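Local coordinates for protein nitroreductase (Desulfitobacterium hafniense, PDB 3PXV) that binds flavin mononucleotide and, as a member of the nitroreductase family, probably acts as an FMN-dependent oxidoreductase, at residues 47-53 and 154-160; 90-96 and 166-170; 97-103 and 160-166. All coordinates share one frame; numbering follows the deposited sequence.

Interaction 1: 47-53 and 154-160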
loop_
_atom_site.group_PDB
_atom_site.type_symbol
_atom_site.label_atom_id
_atom_site.label_comp_id
_atom_site.label_asym_id
_atom_site.label_seq_id
_atom_site.Cartn_x
_atom_site.Cartn_y
_atom_site.Cartn_z
ATOM N N ALA B 47 -9.044 -9.049 2.244
ATOM C CA ALA B 47 -8.962 -10.142 1.282
ATOM C C ALA B 47 -7.501 -10.553 1.074
ATOM O O ALA B 47 -7.008 -10.629 -0.041
ATOM C CB ALA B 47 -9.617 -9.720 -0.046
ATOM N N TRP B 48 -6.833 -10.811 2.189
ATOM C CA TRP B 48 -5.457 -11.210 2.221
ATOM C C TRP B 48 -5.171 -12.141 3.374
ATOM O O TRP B 48 -6.084 -12.454 4.129
ATOM C CB TRP B 48 -4.554 -9.992 2.306
ATOM C CG TRP B 48 -5.014 -8.778 3.101
ATOM C CD1 TRP B 48 -5.280 -7.576 2.580
ATOM C CD2 TRP B 48 -5.132 -8.624 4.530
ATOM N NE1 TRP B 48 -5.593 -6.679 3.564
ATOM C CE2 TRP B 48 -5.494 -7.294 4.775
ATOM C CE3 TRP B 48 -4.963 -9.473 5.617
ATOM C CZ2 TRP B 48 -5.716 -6.795 6.064
ATOM C CZ3 TRP B 48 -5.183 -8.978 6.896
ATOM C CH2 TRP B 48 -5.549 -7.653 7.106
ATOM N N ARG B 49 -3.939 -12.648 3.450
ATOM C CA ARG B 49 -3.469 -13.426 4.607
ATOM C C ARG B 49 -2.005 -13.051 4.815
ATOM O O ARG B 49 -1.345 -12.604 3.877
ATOM C CB ARG B 49 -3.544 -14.943 4.402
ATOM C CG ARG B 49 -4.918 -15.539 4.226
ATOM C CD ARG B 49 -5.781 -15.445 5.484
ATOM N NE ARG B 49 -7.066 -16.111 5.246
ATOM C CZ ARG B 49 -8.091 -15.593 4.555
ATOM N NH1 ARG B 49 -8.013 -14.387 4.012
ATOM N NH2 ARG B 49 -9.205 -16.303 4.393
ATOM N N VAL B 50 -1.502 -13.265 6.031
ATOM C CA VAL B 50 -0.118 -12.932 6.368
ATOM C C VAL B 50 0.587 -14.245 6.725
ATOM O O VAL B 50 0.426 -14.762 7.841
ATOM C CB VAL B 50 -0.071 -11.901 7.519
ATOM C CG1 VAL B 50 1.352 -11.632 8.001
ATOM C CG2 VAL B 50 -0.740 -10.629 7.072
ATOM N N ILE B 51 1.339 -14.790 5.761
ATOM C CA ILE B 51 2.027 -16.052 5.927
ATOM C C ILE B 51 3.514 -15.786 6.161
ATOM O O ILE B 51 4.223 -15.387 5.240
ATOM C CB ILE B 51 1.812 -16.948 4.673
ATOM C CG1 ILE B 51 0.323 -17.152 4.422
ATOM C CG2 ILE B 51 2.500 -18.313 4.835
ATOM C CD1 ILE B 51 0.029 -17.867 3.166
ATOM N N VAL B 52 3.977 -16.001 7.392
ATOM C CA VAL B 52 5.387 -15.776 7.755
ATOM C C VAL B 52 6.146 -17.047 7.448
ATOM O O VAL B 52 6.023 -18.030 8.173
ATOM C CB VAL B 52 5.578 -15.430 9.276
ATOM C CG1 VAL B 52 7.057 -15.344 9.613
ATOM C CG2 VAL B 52 4.892 -14.115 9.640
ATOM N N VAL B 53 6.936 -17.021 6.383
ATOM C CA VAL B 53 7.650 -18.191 5.930
ATOM C C VAL B 53 9.084 -18.180 6.425
ATOM O O VAL B 53 9.794 -17.229 6.203
ATOM C CB VAL B 53 7.641 -18.286 4.382
ATOM C CG1 VAL B 53 8.287 -19.586 3.933
ATOM C CG2 VAL B 53 6.232 -18.207 3.863
ATOM N N LEU B 154 2.271 -23.441 1.433
ATOM C CA LEU B 154 2.235 -22.124 2.102
ATOM C C LEU B 154 0.993 -21.973 2.954
ATOM O O LEU B 154 0.987 -21.202 3.890
ATOM C CB LEU B 154 2.296 -21.001 1.076
ATOM C CG LEU B 154 3.681 -20.814 0.458
ATOM C CD1 LEU B 154 3.616 -20.047 -0.854
ATOM C CD2 LEU B 154 4.610 -20.131 1.460
ATOM N N GLY B 155 -0.051 -22.727 2.616
ATOM C CA GLY B 155 -1.311 -22.682 3.318
ATOM C C GLY B 155 -2.251 -21.602 2.810
ATOM O O GLY B 155 -3.063 -21.095 3.560
ATOM N N PHE B 156 -2.153 -21.252 1.536
ATOM C CA PHE B 156 -3.051 -20.273 0.931
ATOM C C PHE B 156 -4.502 -20.722 1.085
ATOM O O PHE B 156 -4.781 -21.914 1.020
ATOM C CB PHE B 156 -2.801 -20.217 -0.586
ATOM C CG PHE B 156 -1.679 -19.332 -1.020
ATOM C CD1 PHE B 156 -0.638 -18.975 -0.165
ATOM C CD2 PHE B 156 -1.612 -18.939 -2.347
ATOM C CE1 PHE B 156 0.401 -18.172 -0.609
ATOM C CE2 PHE B 156 -0.572 -18.160 -2.807
ATOM C CZ PHE B 156 0.445 -17.777 -1.941
ATOM N N PRO B 157 -5.439 -19.775 1.262
ATOM C CA PRO B 157 -6.843 -20.197 1.214
ATOM C C PRO B 157 -7.207 -20.570 -0.226
ATOM O O PRO B 157 -6.631 -20.013 -1.178
ATOM C CB PRO B 157 -7.622 -18.941 1.640
ATOM C CG PRO B 157 -6.620 -17.999 2.220
ATOM C CD PRO B 157 -5.275 -18.375 1.701
ATOM N N GLU B 158 -8.174 -21.470 -0.385
ATOM C CA GLU B 158 -8.599 -21.918 -1.708
ATOM C C GLU B 158 -9.009 -20.735 -2.567
ATOM O O GLU B 158 -9.753 -19.869 -2.123
ATOM C CB GLU B 158 -9.780 -22.891 -1.612
ATOM C CG GLU B 158 -9.959 -23.765 -2.878
ATOM C CD GLU B 158 -11.234 -24.611 -2.855
ATOM O OE1 GLU B 158 -12.296 -24.079 -2.431
ATOM O OE2 GLU B 158 -11.175 -25.795 -3.285
ATOM N N GLY B 159 -8.520 -20.693 -3.801
ATOM C CA GLY B 159 -8.872 -19.597 -4.698
ATOM C C GLY B 159 -7.942 -18.396 -4.667
ATOM O O GLY B 159 -7.918 -17.629 -5.611
ATOM N N TYR B 160 -7.170 -18.245 -3.595
ATOM C CA TYR B 160 -6.235 -17.130 -3.456
ATOM C C TYR B 160 -5.036 -17.315 -4.345
ATOM O O TYR B 160 -4.559 -18.428 -4.528
ATOM C CB TYR B 160 -5.769 -16.991 -2.005
ATOM C CG TYR B 160 -6.674 -16.172 -1.152
ATOM C CD1 TYR B 160 -8.045 -16.400 -1.128
ATOM C CD2 TYR B 160 -6.157 -15.186 -0.311
ATOM C CE1 TYR B 160 -8.895 -15.616 -0.340
ATOM C CE2 TYR B 160 -7.005 -14.394 0.482
ATOM C CZ TYR B 160 -8.357 -14.624 0.460
ATOM O OH TYR B 160 -9.176 -13.878 1.226
#

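Interaction 2: 90-96 and 166-170. With FMN (flavin mononucleotide), chain F.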
loop_
_atom_site.group_PDB
_atom_site.type_symbol
_atom_site.label_atom_id
_atom_site.label_comp_id
_atom_site.label_asym_id
_atom_site.label_seq_id
_atom_site.Cartn_x
_atom_site.Cartn_y
_atom_site.Cartn_z
ATOM N N PHE B 90 15.822 -14.000 -3.979
ATOM C CA PHE B 90 15.568 -13.619 -2.602
ATOM C C PHE B 90 16.767 -13.051 -1.848
ATOM O O PHE B 90 16.690 -12.821 -0.643
ATOM C CB PHE B 90 14.937 -14.772 -1.828
ATOM C CG PHE B 90 13.667 -15.295 -2.444
ATOM C CD1 PHE B 90 12.810 -14.457 -3.164
ATOM C CD2 PHE B 90 13.287 -16.606 -2.238
ATOM C CE1 PHE B 90 11.629 -14.950 -3.721
ATOM C CE2 PHE B 90 12.112 -17.103 -2.771
ATOM C CZ PHE B 90 11.281 -16.283 -3.517
ATOM N N TYR B 91 17.850 -12.792 -2.568
ATOM C CA TYR B 91 19.063 -12.189 -2.032
ATOM C C TYR B 91 19.578 -12.795 -0.712
ATOM O O TYR B 91 20.143 -12.103 0.137
ATOM C CB TYR B 91 18.843 -10.682 -1.897
ATOM C CG TYR B 91 18.289 -10.039 -3.163
ATOM C CD1 TYR B 91 19.094 -9.841 -4.296
ATOM C CD2 TYR B 91 16.959 -9.617 -3.223
ATOM C CE1 TYR B 91 18.573 -9.245 -5.445
ATOM C CE2 TYR B 91 16.431 -9.036 -4.383
ATOM C CZ TYR B 91 17.241 -8.851 -5.482
ATOM O OH TYR B 91 16.702 -8.271 -6.605
ATOM N N GLY B 92 19.409 -14.099 -0.564
ATOM C CA GLY B 92 19.879 -14.820 0.630
ATOM C C GLY B 92 19.047 -14.595 1.881
ATOM O O GLY B 92 19.512 -14.883 2.985
ATOM N N ALA B 93 17.835 -14.052 1.716
ATOM C CA ALA B 93 16.949 -13.772 2.842
ATOM C C ALA B 93 16.543 -15.078 3.461
ATOM O O ALA B 93 16.190 -16.004 2.738
ATOM C CB ALA B 93 15.710 -13.005 2.402
ATOM N N PRO B 94 16.568 -15.152 4.798
ATOM C CA PRO B 94 16.221 -16.373 5.497
ATOM C C PRO B 94 14.732 -16.525 5.802
ATOM O O PRO B 94 14.330 -17.549 6.336
ATOM C CB PRO B 94 17.040 -16.253 6.780
ATOM C CG PRO B 94 17.008 -14.771 7.059
ATOM C CD PRO B 94 17.065 -14.119 5.721
ATOM N N CYS B 95 13.928 -15.509 5.504
ATOM C CA CYS B 95 12.479 -15.592 5.704
ATOM C C CYS B 95 11.766 -14.503 4.939
ATOM O O CYS B 95 12.369 -13.534 4.507
ATOM C CB CYS B 95 12.096 -15.475 7.180
ATOM S SG CYS B 95 12.270 -13.837 7.809
HETATM N N MSE B 96 10.465 -14.667 4.786
HETATM C CA MSE B 96 9.668 -13.698 4.061
HETATM C C MSE B 96 8.225 -13.825 4.473
HETATM O O MSE B 96 7.800 -14.835 4.998
HETATM C CB MSE B 96 9.772 -13.917 2.528
HETATM C CG MSE B 96 9.195 -15.236 2.011
HETATM SE SE MSE B 96 9.335 -15.377 0.100
HETATM C CE MSE B 96 8.694 -17.202 -0.100
ATOM N N VAL B 166 7.241 -9.759 1.140
ATOM C CA VAL B 166 8.255 -8.877 1.701
ATOM C C VAL B 166 9.311 -9.755 2.299
ATOM O O VAL B 166 9.008 -10.518 3.191
ATOM C CB VAL B 166 7.732 -7.972 2.812
ATOM C CG1 VAL B 166 8.867 -7.041 3.250
ATOM C CG2 VAL B 166 6.504 -7.176 2.335
ATOM N N LEU B 167 10.552 -9.633 1.830
ATOM C CA LEU B 167 11.647 -10.445 2.354
ATOM C C LEU B 167 12.175 -9.752 3.606
ATOM O O LEU B 167 12.171 -8.513 3.662
ATOM C CB LEU B 167 12.759 -10.627 1.326
ATOM C CG LEU B 167 12.333 -11.028 -0.089
ATOM C CD1 LEU B 167 13.542 -10.986 -1.009
ATOM C CD2 LEU B 167 11.660 -12.424 -0.088
ATOM N N LEU B 168 12.632 -10.541 4.585
ATOM C CA LEU B 168 13.080 -10.004 5.846
ATOM C C LEU B 168 14.375 -10.637 6.334
ATOM O O LEU B 168 14.598 -11.829 6.163
ATOM C CB LEU B 168 12.009 -10.227 6.909
ATOM C CG LEU B 168 10.573 -9.720 6.673
ATOM C CD1 LEU B 168 9.679 -10.182 7.788
ATOM C CD2 LEU B 168 10.489 -8.201 6.498
ATOM N N GLY B 169 15.219 -9.825 6.964
ATOM C CA GLY B 169 16.459 -10.310 7.559
ATOM C C GLY B 169 17.315 -9.164 8.040
ATOM O O GLY B 169 16.809 -8.085 8.299
ATOM N N HIS B 170 18.604 -9.423 8.201
ATOM C CA HIS B 170 19.574 -8.397 8.565
ATOM C C HIS B 170 20.415 -8.090 7.335
ATOM O O HIS B 170 20.820 -9.011 6.619
ATOM C CB HIS B 170 20.454 -8.857 9.721
ATOM C CG HIS B 170 19.720 -8.936 11.016
ATOM N ND1 HIS B 170 19.437 -7.816 11.773
ATOM C CD2 HIS B 170 19.187 -9.988 11.679
ATOM C CE1 HIS B 170 18.764 -8.181 12.850
ATOM N NE2 HIS B 170 18.595 -9.494 12.815
HETATM N N1 FMN F . 13.034 -5.256 -6.056
HETATM C C2 FMN F . 13.660 -6.436 -6.409
HETATM O O2 FMN F . 14.882 -6.559 -6.383
HETATM N N3 FMN F . 12.903 -7.505 -6.800
HETATM C C4 FMN F . 11.533 -7.435 -6.860
HETATM O O4 FMN F . 10.922 -8.428 -7.226
HETATM C C4A FMN F . 10.900 -6.243 -6.502
HETATM N N5 FMN F . 9.540 -6.121 -6.537
HETATM C C5A FMN F . 8.926 -5.048 -5.940
HETATM C C6 FMN F . 7.541 -5.069 -5.753
HETATM C C7 FMN F . 6.888 -4.003 -5.149
HETATM C C7M FMN F . 5.420 -4.074 -4.967
HETATM C C8 FMN F . 7.626 -2.904 -4.738
HETATM C C8M FMN F . 6.986 -1.732 -4.086
HETATM C C9 FMN F . 9.013 -2.877 -4.918
HETATM C C9A FMN F . 9.677 -3.960 -5.527
HETATM N N10 FMN F . 11.046 -3.969 -5.734
HETATM C C10 FMN F . 11.663 -5.149 -6.096
HETATM C "C1'" FMN F . 11.878 -2.953 -5.008
HETATM C "C2'" FMN F . 11.952 -1.676 -5.827
HETATM O "O2'" FMN F . 12.899 -1.867 -6.860
HETATM C "C3'" FMN F . 12.321 -0.511 -4.914
HETATM O "O3'" FMN F . 11.332 -0.309 -3.927
HETATM C "C4'" FMN F . 12.459 0.767 -5.723
HETATM O "O4'" FMN F . 13.523 0.566 -6.603
HETATM C "C5'" FMN F . 12.723 1.993 -4.850
HETATM O "O5'" FMN F . 13.890 1.793 -4.074
HETATM P P FMN F . 13.823 1.750 -2.471
HETATM O O1P FMN F . 15.179 1.345 -1.991
HETATM O O2P FMN F . 12.790 0.733 -1.949
HETATM O O3P FMN F . 13.501 3.151 -2.070
#

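Interaction 3: 97-103 and 160-166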
loop_
_atom_site.group_PDB
_atom_site.type_symbol
_atom_site.label_atom_id
_atom_site.label_comp_id
_atom_site.label_asym_id
_atom_site.label_seq_id
_atom_site.Cartn_x
_atom_site.Cartn_y
_atom_site.Cartn_z
ATOM N N ILE B 97 7.482 -12.765 4.239
ATOM C CA ILE B 97 6.065 -12.797 4.467
ATOM C C ILE B 97 5.448 -12.786 3.097
ATOM O O ILE B 97 5.739 -11.893 2.293
ATOM C CB ILE B 97 5.597 -11.617 5.273
ATOM C CG1 ILE B 97 6.081 -11.798 6.717
ATOM C CG2 ILE B 97 4.085 -11.517 5.188
ATOM C CD1 ILE B 97 5.745 -10.644 7.651
ATOM N N VAL B 98 4.653 -13.814 2.818
ATOM C CA VAL B 98 3.925 -13.951 1.557
ATOM C C VAL B 98 2.503 -13.491 1.790
ATOM O O VAL B 98 1.888 -13.918 2.756
ATOM C CB VAL B 98 3.942 -15.417 1.066
ATOM C CG1 VAL B 98 3.130 -15.573 -0.223
ATOM C CG2 VAL B 98 5.427 -15.871 0.863
ATOM N N VAL B 99 1.998 -12.602 0.923
ATOM C CA VAL B 99 0.644 -12.061 1.028
ATOM C C VAL B 99 -0.213 -12.499 -0.148
ATOM O O VAL B 99 -0.173 -11.904 -1.218
ATOM C CB VAL B 99 0.617 -10.524 1.134
ATOM C CG1 VAL B 99 -0.808 -10.051 1.402
ATOM C CG2 VAL B 99 1.494 -10.059 2.240
ATOM N N PRO B 100 -0.947 -13.602 0.020
ATOM C CA PRO B 100 -1.837 -14.015 -1.047
ATOM C C PRO B 100 -3.108 -13.163 -1.026
ATOM O O PRO B 100 -3.440 -12.559 -0.012
ATOM C CB PRO B 100 -2.158 -15.466 -0.672
ATOM C CG PRO B 100 -2.124 -15.452 0.797
ATOM C CD PRO B 100 -0.941 -14.581 1.119
ATOM N N ILE B 101 -3.824 -13.124 -2.131
ATOM C CA ILE B 101 -5.005 -12.284 -2.199
ATOM C C ILE B 101 -6.131 -12.980 -2.948
ATOM O O ILE B 101 -5.895 -13.932 -3.706
ATOM C CB ILE B 101 -4.699 -10.892 -2.858
ATOM C CG1 ILE B 101 -4.225 -11.027 -4.298
ATOM C CG2 ILE B 101 -3.653 -10.098 -2.096
ATOM C CD1 ILE B 101 -4.266 -9.676 -5.019
ATOM N N ASP B 102 -7.355 -12.508 -2.705
ATOM C CA ASP B 102 -8.544 -13.016 -3.370
ATOM C C ASP B 102 -8.586 -12.288 -4.716
ATOM O O ASP B 102 -8.691 -11.078 -4.745
ATOM C CB ASP B 102 -9.785 -12.707 -2.528
ATOM C CG ASP B 102 -11.081 -13.329 -3.090
ATOM O OD1 ASP B 102 -11.092 -13.824 -4.226
ATOM O OD2 ASP B 102 -12.097 -13.323 -2.363
ATOM N N PRO B 103 -8.447 -13.009 -5.829
ATOM C CA PRO B 103 -8.483 -12.340 -7.127
ATOM C C PRO B 103 -9.873 -11.886 -7.618
ATOM O O PRO B 103 -9.939 -11.129 -8.574
ATOM C CB PRO B 103 -7.932 -13.416 -8.075
ATOM C CG PRO B 103 -8.274 -14.691 -7.432
ATOM C CD PRO B 103 -8.155 -14.448 -5.964
ATOM N N TYR B 160 -7.170 -18.245 -3.595
ATOM C CA TYR B 160 -6.235 -17.130 -3.456
ATOM C C TYR B 160 -5.036 -17.315 -4.345
ATOM O O TYR B 160 -4.559 -18.428 -4.528
ATOM C CB TYR B 160 -5.769 -16.991 -2.005
ATOM C CG TYR B 160 -6.674 -16.172 -1.152
ATOM C CD1 TYR B 160 -8.045 -16.400 -1.128
ATOM C CD2 TYR B 160 -6.157 -15.186 -0.311
ATOM C CE1 TYR B 160 -8.895 -15.616 -0.340
ATOM C CE2 TYR B 160 -7.005 -14.394 0.482
ATOM C CZ TYR B 160 -8.357 -14.624 0.460
ATOM O OH TYR B 160 -9.176 -13.878 1.226
ATOM N N ALA B 161 -4.549 -16.207 -4.876
ATOM C CA ALA B 161 -3.382 -16.179 -5.718
ATOM C C ALA B 161 -2.321 -15.290 -5.067
ATOM O O ALA B 161 -2.614 -14.521 -4.164
ATOM C CB ALA B 161 -3.752 -15.649 -7.098
ATOM N N PHE B 162 -1.087 -15.369 -5.535
ATOM C CA PHE B 162 -0.032 -14.522 -4.988
ATOM C C PHE B 162 -0.296 -13.043 -5.236
ATOM O O PHE B 162 -0.701 -12.650 -6.333
ATOM C CB PHE B 162 1.307 -14.904 -5.599
ATOM C CG PHE B 162 2.433 -14.000 -5.217
ATOM C CD1 PHE B 162 3.219 -14.288 -4.124
ATOM C CD2 PHE B 162 2.725 -12.881 -5.985
ATOM C CE1 PHE B 162 4.257 -13.470 -3.795
ATOM C CE2 PHE B 162 3.761 -12.065 -5.664
ATOM C CZ PHE B 162 4.536 -12.358 -4.569
ATOM N N GLY B 163 -0.039 -12.234 -4.212
ATOM C CA GLY B 163 -0.255 -10.789 -4.276
ATOM C C GLY B 163 1.070 -10.070 -4.273
ATOM O O GLY B 163 1.387 -9.338 -5.208
ATOM N N CYS B 164 1.839 -10.275 -3.215
ATOM C CA CYS B 164 3.171 -9.709 -3.128
ATOM C C CYS B 164 3.870 -10.373 -1.960
ATOM O O CYS B 164 3.299 -11.239 -1.303
ATOM C CB CYS B 164 3.124 -8.195 -2.970
ATOM S SG CYS B 164 4.689 -7.387 -3.321
ATOM N N SER B 165 5.120 -10.022 -1.724
ATOM C CA SER B 165 5.841 -10.611 -0.602
ATOM C C SER B 165 6.810 -9.613 -0.098
ATOM O O SER B 165 7.154 -8.713 -0.813
ATOM C CB SER B 165 6.605 -11.862 -1.049
ATOM O OG SER B 165 7.647 -11.538 -1.962
ATOM N N VAL B 166 7.241 -9.759 1.140
ATOM C CA VAL B 166 8.255 -8.877 1.701
ATOM C C VAL B 166 9.311 -9.755 2.299
ATOM O O VAL B 166 9.008 -10.518 3.191
ATOM C CB VAL B 166 7.732 -7.972 2.812
ATOM C CG1 VAL B 166 8.867 -7.041 3.250
ATOM C CG2 VAL B 166 6.504 -7.176 2.335
HETATM O O HOH W 1 -11.801 -13.810 0.574
#

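Interaction 1: 47-53 and 154-160
R49 lays its guanidinium against P157 and turns one nitrogen to Y160, where the outermost strand within this chain of the nitroreductase-fold sheet, 50-53, meets the loop leaving helix 147-154. P157 CG lies over one face of the guanidinium, 3.6 Å from R49 NE, and also sits over the centre of the Y160 ring, so one methylene serves both partners. R49 NH1 donates to W48 O at 2.7 Å, coming from above that carbonyl's plane, and makes a weak, bent bond to Y160 OH at 3.1 Å. The bend at chi2 (-67°) folds the arginine back so that the same nitrogen can reach both oxygens. Further along, I51 CG2 rests 3.4 Å from L154 O, while I51 CD1 meets the edge of the F156 ring at CD1, 3.6 Å away.

Behind these contacts stands the shape of the loop. G155, with its positive phi of 86°, is the C-prime residue of a Schellman motif that ends the helix, and a type II turn closed by Y160 N to P157 O (3.0 Å) brings proline and tyrosine together. The F156 ring also meets that of F141, their planes about 15° apart. On its outer side strand 50-53 pairs in parallel with a strand of the second subunit. At the far end, V53 CG2 presses on L154 CD2 at 3.5 Å, tighter than ordinary methyl contact.

Interaction 2: 90-96 and 166-170
Y91, whose ring edge looks onto L167, gives its hydroxyl hydrogen to the flavin: OH to FMN O2 is 2.5 Å, a short bond, with O2 near the plane of the phenol ring. A phenylalanine here would keep the ring beside L167 but lack the hydroxyl, and FMN O2 would probably lose this donor and the flavin one of its holds at the pyrimidine end. The tyrosine rides on a type I' turn, F90 to A93, closed by A93 N to F90 O at 2.9 Å.

The forked tip of L167 packs against that turn and against M96. CG stands anti to the carbonyl carbon (chi1 -47°), and from there CD1 comes 3.7 Å from F90 O, while CD2 reaches M96 CB at 3.6 Å and touches the F90 ring. The selenium of M96, a selenomethionine, lies over one face of F90, offset toward the rim. A93 CB abuts L167 CB at 3.9 Å.

Past the turn the backbones join in antiparallel fashion: L168 N donates to C95 O at 3.0 Å, nearly straight at the hydrogen (165°). G169 lies against P94, where a CB would come tight on the proline CD. F90 and M96 lean on M59 of helix 56-72, V166 and L168 lie on helix 106-126, and strand 130-133 runs along the other edge of 166-170.

Interaction 3: 97-103 and 160-166
Y160 lies along the backbone of I101 and D102, and can be followed outward atom by atom. Its CB sits 3.5 Å from I101 O; CD2 is pressed to I101 C at 3.4 Å; the middle of the ring has D102 N above it; and CE1 meets D102 CB at 3.7 Å, a CH-pi contact over the same face. At the tip, OH is 2.7 Å from a water that donates to D102 OD2. D102 holds its CG anti to the backbone N (chi1 -174°), which brings the carboxylate alongside the ring, with the two planes 27° apart, and OD2 shares that water, while OD1 bonds to T104 OG1.

From here strands 97-101 and 161-166 run antiparallel, the N-to-C directions of these short segments 138° apart. I101 and A161 exchange two backbone bonds, as do I97 and V166; I101 N to A161 O is the shortest at 2.7 Å. Between these pairs the register slips by one in a classic beta bulge: V99 O takes C164 N at 3.3 Å and, weakly, G163 N at 3.0 Å. G163 has to be bare, since a CB would run into V99 O and the CG2 branch of I101.

C164, just after the bulge, touches FMN and faces the same way as V99, which packs on helix 106-126. On the other face V98 CG1 meets F162, and S165 OG bonds to C134 O and T137 OG1. Main-chain bonds fix the strand pairing, while the buried serine hydroxyl finds its partners outside the pair.

From the N terminus, 47-53 comes first and waits about a hundred residues for 154-160 to close interaction 1. Meanwhile the chain lays down 90-96 and 97-103, consecutive segments that share strand 95-101. Their partners lie on strand 161-169 and its approach: interaction 3 closes first, with 160-166, and interaction 2 follows with 166-170, so 3 nests within 2. Interaction 1 crosses both. Y160 belongs to interactions 1 and 3, V166 to 2 and 3. Strand 95-101 is the common middle: I51 O probably bonds to V98 N, and V53 N to M96 O, joining the strand beside the second subunit to the pair that leads to the flavin.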